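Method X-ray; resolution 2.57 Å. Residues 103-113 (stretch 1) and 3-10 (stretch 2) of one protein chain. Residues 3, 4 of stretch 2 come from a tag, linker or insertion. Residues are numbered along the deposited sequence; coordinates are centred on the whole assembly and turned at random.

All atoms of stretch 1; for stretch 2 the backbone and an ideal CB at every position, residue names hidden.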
# COMPACT_ATOMS: atom_id res chain seq x y z
N GLN A 103 9.57 6.49 -28.76
CA GLN A 103 8.74 6.21 -29.91
C GLN A 103 7.54 7.16 -30.11
O GLN A 103 6.89 7.10 -31.15
CB GLN A 103 8.21 4.78 -29.80
CG GLN A 103 9.28 3.71 -29.88
CD GLN A 103 8.70 2.31 -29.79
OE1 GLN A 103 7.49 2.11 -29.91
NE2 GLN A 103 9.57 1.33 -29.58
N MSE A 104 7.23 8.02 -29.14
CA MSE A 104 6.13 9.00 -29.32
C MSE A 104 6.58 10.37 -29.83
O MSE A 104 5.75 11.18 -30.27
CB MSE A 104 5.41 9.26 -28.01
CG MSE A 104 4.53 8.11 -27.56
SE MSE A 104 3.82 8.65 -25.82
CE MSE A 104 2.53 10.00 -26.41
N GLN A 105 7.88 10.65 -29.72
CA GLN A 105 8.48 11.87 -30.21
C GLN A 105 8.90 11.66 -31.66
O GLN A 105 9.12 12.63 -32.40
CB GLN A 105 9.71 12.29 -29.37
CG GLN A 105 9.41 13.12 -28.12
CD GLN A 105 10.61 13.25 -27.16
OE1 GLN A 105 11.70 12.73 -27.43
NE2 GLN A 105 10.40 13.93 -26.03
N ILE A 106 9.02 10.39 -32.07
CA ILE A 106 9.25 10.08 -33.49
C ILE A 106 8.00 10.42 -34.31
O ILE A 106 8.07 11.16 -35.30
CB ILE A 106 9.71 8.60 -33.68
CG1 ILE A 106 11.22 8.50 -33.41
CG2 ILE A 106 9.43 8.09 -35.09
CD1 ILE A 106 11.76 7.09 -33.36
N LEU A 107 6.85 9.93 -33.87
CA LEU A 107 5.61 10.03 -34.62
C LEU A 107 4.97 11.40 -34.47
O LEU A 107 4.17 11.78 -35.33
CB LEU A 107 4.63 8.97 -34.15
CG LEU A 107 5.21 7.57 -34.04
CD1 LEU A 107 4.20 6.57 -33.48
CD2 LEU A 107 5.74 7.14 -35.40
N ASP A 108 5.29 12.13 -33.40
CA ASP A 108 4.73 13.48 -33.22
C ASP A 108 5.31 14.47 -34.23
O ASP A 108 4.60 15.35 -34.72
CB ASP A 108 4.96 14.05 -31.81
CG ASP A 108 4.22 15.37 -31.60
OD1 ASP A 108 2.97 15.37 -31.68
OD2 ASP A 108 4.87 16.42 -31.37
N LYS A 109 6.59 14.31 -34.54
CA LYS A 109 7.25 15.18 -35.51
C LYS A 109 6.89 14.73 -36.93
O LYS A 109 6.86 15.53 -37.87
CB LYS A 109 8.77 15.15 -35.29
CG LYS A 109 9.21 15.46 -33.86
CD LYS A 109 8.82 16.85 -33.40
CE LYS A 109 9.07 17.01 -31.91
NZ LYS A 109 9.18 18.45 -31.54
N GLU A 110 6.57 13.44 -37.05
CA GLU A 110 6.02 12.86 -38.27
C GLU A 110 4.63 13.44 -38.62
O GLU A 110 3.99 13.02 -39.59
CB GLU A 110 5.90 11.36 -38.06
CG GLU A 110 5.98 10.49 -39.29
CD GLU A 110 5.93 9.02 -38.91
OE1 GLU A 110 4.98 8.32 -39.34
OE2 GLU A 110 6.82 8.56 -38.15
N ASN A 111 4.15 14.37 -37.78
CA ASN A 111 3.00 15.23 -38.06
C ASN A 111 1.71 14.55 -38.54
O ASN A 111 0.90 15.19 -39.19
CB ASN A 111 3.41 16.35 -39.01
CG ASN A 111 3.94 17.56 -38.27
OD1 ASN A 111 3.25 18.09 -37.39
ND2 ASN A 111 5.15 18.00 -38.61
N LYS A 112 1.52 13.28 -38.19
CA LYS A 112 0.25 12.61 -38.39
C LYS A 112 -0.22 12.04 -37.04
O LYS A 112 0.61 11.64 -36.22
CB LYS A 112 0.41 11.50 -39.44
CG LYS A 112 -0.90 10.93 -39.94
CD LYS A 112 -0.73 9.55 -40.57
CE LYS A 112 -2.07 8.83 -40.63
NZ LYS A 112 -2.07 7.70 -41.59
N ALA A 113 -1.53 12.03 -36.80
CA ALA A 113 -2.10 11.49 -35.56
C ALA A 113 -1.71 10.05 -35.39
O ALA A 113 -1.66 9.29 -36.40
CB ALA A 113 -3.61 11.61 -35.55
N UNK A 3 1.94 17.95 -24.34
CA UNK A 3 3.13 18.46 -25.08
C UNK A 3 3.15 18.05 -26.58
O UNK A 3 3.52 18.85 -27.42
CB UNK A 3 4.40 17.95 -24.41
N UNK A 4 2.76 16.82 -26.90
CA UNK A 4 2.75 16.33 -28.28
C UNK A 4 1.33 16.45 -28.80
O UNK A 4 0.38 16.09 -28.10
CB UNK A 4 3.25 14.89 -28.37
N UNK A 5 1.15 16.94 -30.02
CA UNK A 5 -0.19 17.18 -30.55
C UNK A 5 -0.86 15.97 -31.21
O UNK A 5 -2.09 15.90 -31.24
CB UNK A 5 -0.12 18.32 -31.57
N UNK A 6 -0.07 15.05 -31.76
CA UNK A 6 -0.60 13.93 -32.56
C UNK A 6 -0.80 12.67 -31.78
O UNK A 6 -1.13 11.63 -32.35
CB UNK A 6 0.33 13.63 -33.73
N UNK A 7 -0.61 12.78 -30.46
CA UNK A 7 -0.61 11.62 -29.56
C UNK A 7 -1.96 11.38 -28.99
O UNK A 7 -2.55 12.28 -28.41
CB UNK A 7 0.40 11.80 -28.42
N UNK A 8 -2.43 10.15 -29.11
CA UNK A 8 -3.67 9.80 -28.49
C UNK A 8 -3.48 8.51 -27.71
O UNK A 8 -2.99 7.52 -28.25
CB UNK A 8 -4.78 9.67 -29.53
N UNK A 9 -3.82 8.52 -26.42
CA UNK A 9 -3.76 7.28 -25.65
C UNK A 9 -5.06 6.53 -25.86
O UNK A 9 -6.12 7.11 -25.85
CB UNK A 9 -3.52 7.55 -24.16
N UNK A 10 -4.97 5.24 -26.09
CA UNK A 10 -6.16 4.46 -26.21
C UNK A 10 -6.22 3.48 -25.06
O UNK A 10 -5.40 2.59 -24.97
CB UNK A 10 -6.21 3.74 -27.56

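Position 3 offers little to reason from: its CA-to-CB bond points sideways and the ideal CB finds no atom of stretch 1 within 5.5 Å, so almost any residue would be tolerated. It is Ala3, a tag residue, and makes no contact.

At position 4 CA-to-CB points toward the helix. The ideal CB lies 3.4 Å from Asp108 OD1 and 4.9 Å from Met104 O, and the selenomethionine Met104 is near. A flexible apolar chain could run along the helix, while a chain with a hydrogen-bond donor could use the carbonyl or carboxylate. The deposited residue is the tag selenomethionine Met4. With chi1 m and chi2 t, Met4 SE lies 2.8 Å from Met104 O, unusually short for such a pair, and the m chi3 leaves Met4 CE 3.3 Å from Met104 CE, a tight apolar contact.

Position 5 has a sideways CB, 4.3 Å from Asp108 OD1, and open space beyond; a long polar chain suits it, as would many others. It is Lys5, whose side-chain end leads away from stretch 1. The backbone comes closer than the side chain, with Lys5 N 2.9 Å from Asp108 OD1.

The CA of position 6 lies 4.1 Å from Ala113 CA, the pair that sets the backbone register. The backbone N points its hydrogen at the Asp108 carboxylate: the bond from the N of position 6 to Asp108 OD1 measures 3.1 Å with an angle of 170°, nearly linear, and any residue but proline could make it. The ideal CB is tight, 3.2 Å from Lys112 O and 3.7 Å from Ala113 CA, which favours a small or compact polar residue. Asn6 is found, with chi1 m. Its OD1 lies against the 111-113 backbone but makes no hydrogen bond there, and Asn6 OD1 sits 2.8 Å from Lys112 C, too close in the model to support conclusions. Alongside, Ala113 CA approaches Asn6 O at 3.4 Å in a CA-H...O contact.

Position 7 begins the strand and points toward Met104, whose CE is already 3.4 Å from the ideal CB. So little room in that direction favours a small apolar residue, and Ala7 fits, its CB 3.5 Å from Met104 CE.

At positions 8 and 9 the ideal CB reaches nothing within 5.5 Å. Position 8 points sideways, with the methyl of Ala113 to reach, and position 9 away, with Met104 CE to reach, so large apolar or aromatic chains suit both. Phe8 brings its CE2 to 4.1 Å from Ala113 CB. Phe9 CZ lies 3.5 Å from Met104 CE, with Met104 SE 5.0 Å from the centroid of the Phe9 ring, obliquely placed.

Position 10 is out of reach and unconstrained by stretch 1; a beta-branched residue suits its extended backbone, and Val10 occupies it.

Stretch 2 (3-10) AMKNAFFV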
# COMPACT_ATOMS: atom_id res chain seq x y z
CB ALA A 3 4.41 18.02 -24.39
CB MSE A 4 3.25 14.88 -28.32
CG MSE A 4 4.74 14.72 -27.97
SE MSE A 4 5.29 12.82 -28.00
CE MSE A 4 4.79 12.41 -26.15
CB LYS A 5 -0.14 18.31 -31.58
CG LYS A 5 0.29 19.66 -31.04
CD LYS A 5 0.10 20.70 -32.13
CE LYS A 5 0.75 22.03 -31.79
NZ LYS A 5 0.80 22.93 -32.98
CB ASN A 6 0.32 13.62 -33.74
CG ASN A 6 0.26 14.68 -34.81
OD1 ASN A 6 -0.50 14.57 -35.79
ND2 ASN A 6 1.00 15.77 -34.58
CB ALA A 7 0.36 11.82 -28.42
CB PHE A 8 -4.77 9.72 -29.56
CG PHE A 8 -5.10 11.08 -30.15
CD1 PHE A 8 -6.06 11.89 -29.56
CD2 PHE A 8 -4.42 11.56 -31.25
CE1 PHE A 8 -6.34 13.14 -30.07
CE2 PHE A 8 -4.69 12.81 -31.76
CZ PHE A 8 -5.65 13.60 -31.17
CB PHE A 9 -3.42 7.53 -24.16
CG PHE A 9 -2.02 8.07 -23.95
CD1 PHE A 9 -0.92 7.21 -23.97
CD2 PHE A 9 -1.79 9.43 -23.82
CE1 PHE A 9 0.38 7.71 -23.83
CE2 PHE A 9 -0.51 9.94 -23.70
CZ PHE A 9 0.58 9.08 -23.69
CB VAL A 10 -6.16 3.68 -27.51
CG1 VAL A 10 -7.41 2.81 -27.58
CG2 VAL A 10 -6.09 4.63 -28.68
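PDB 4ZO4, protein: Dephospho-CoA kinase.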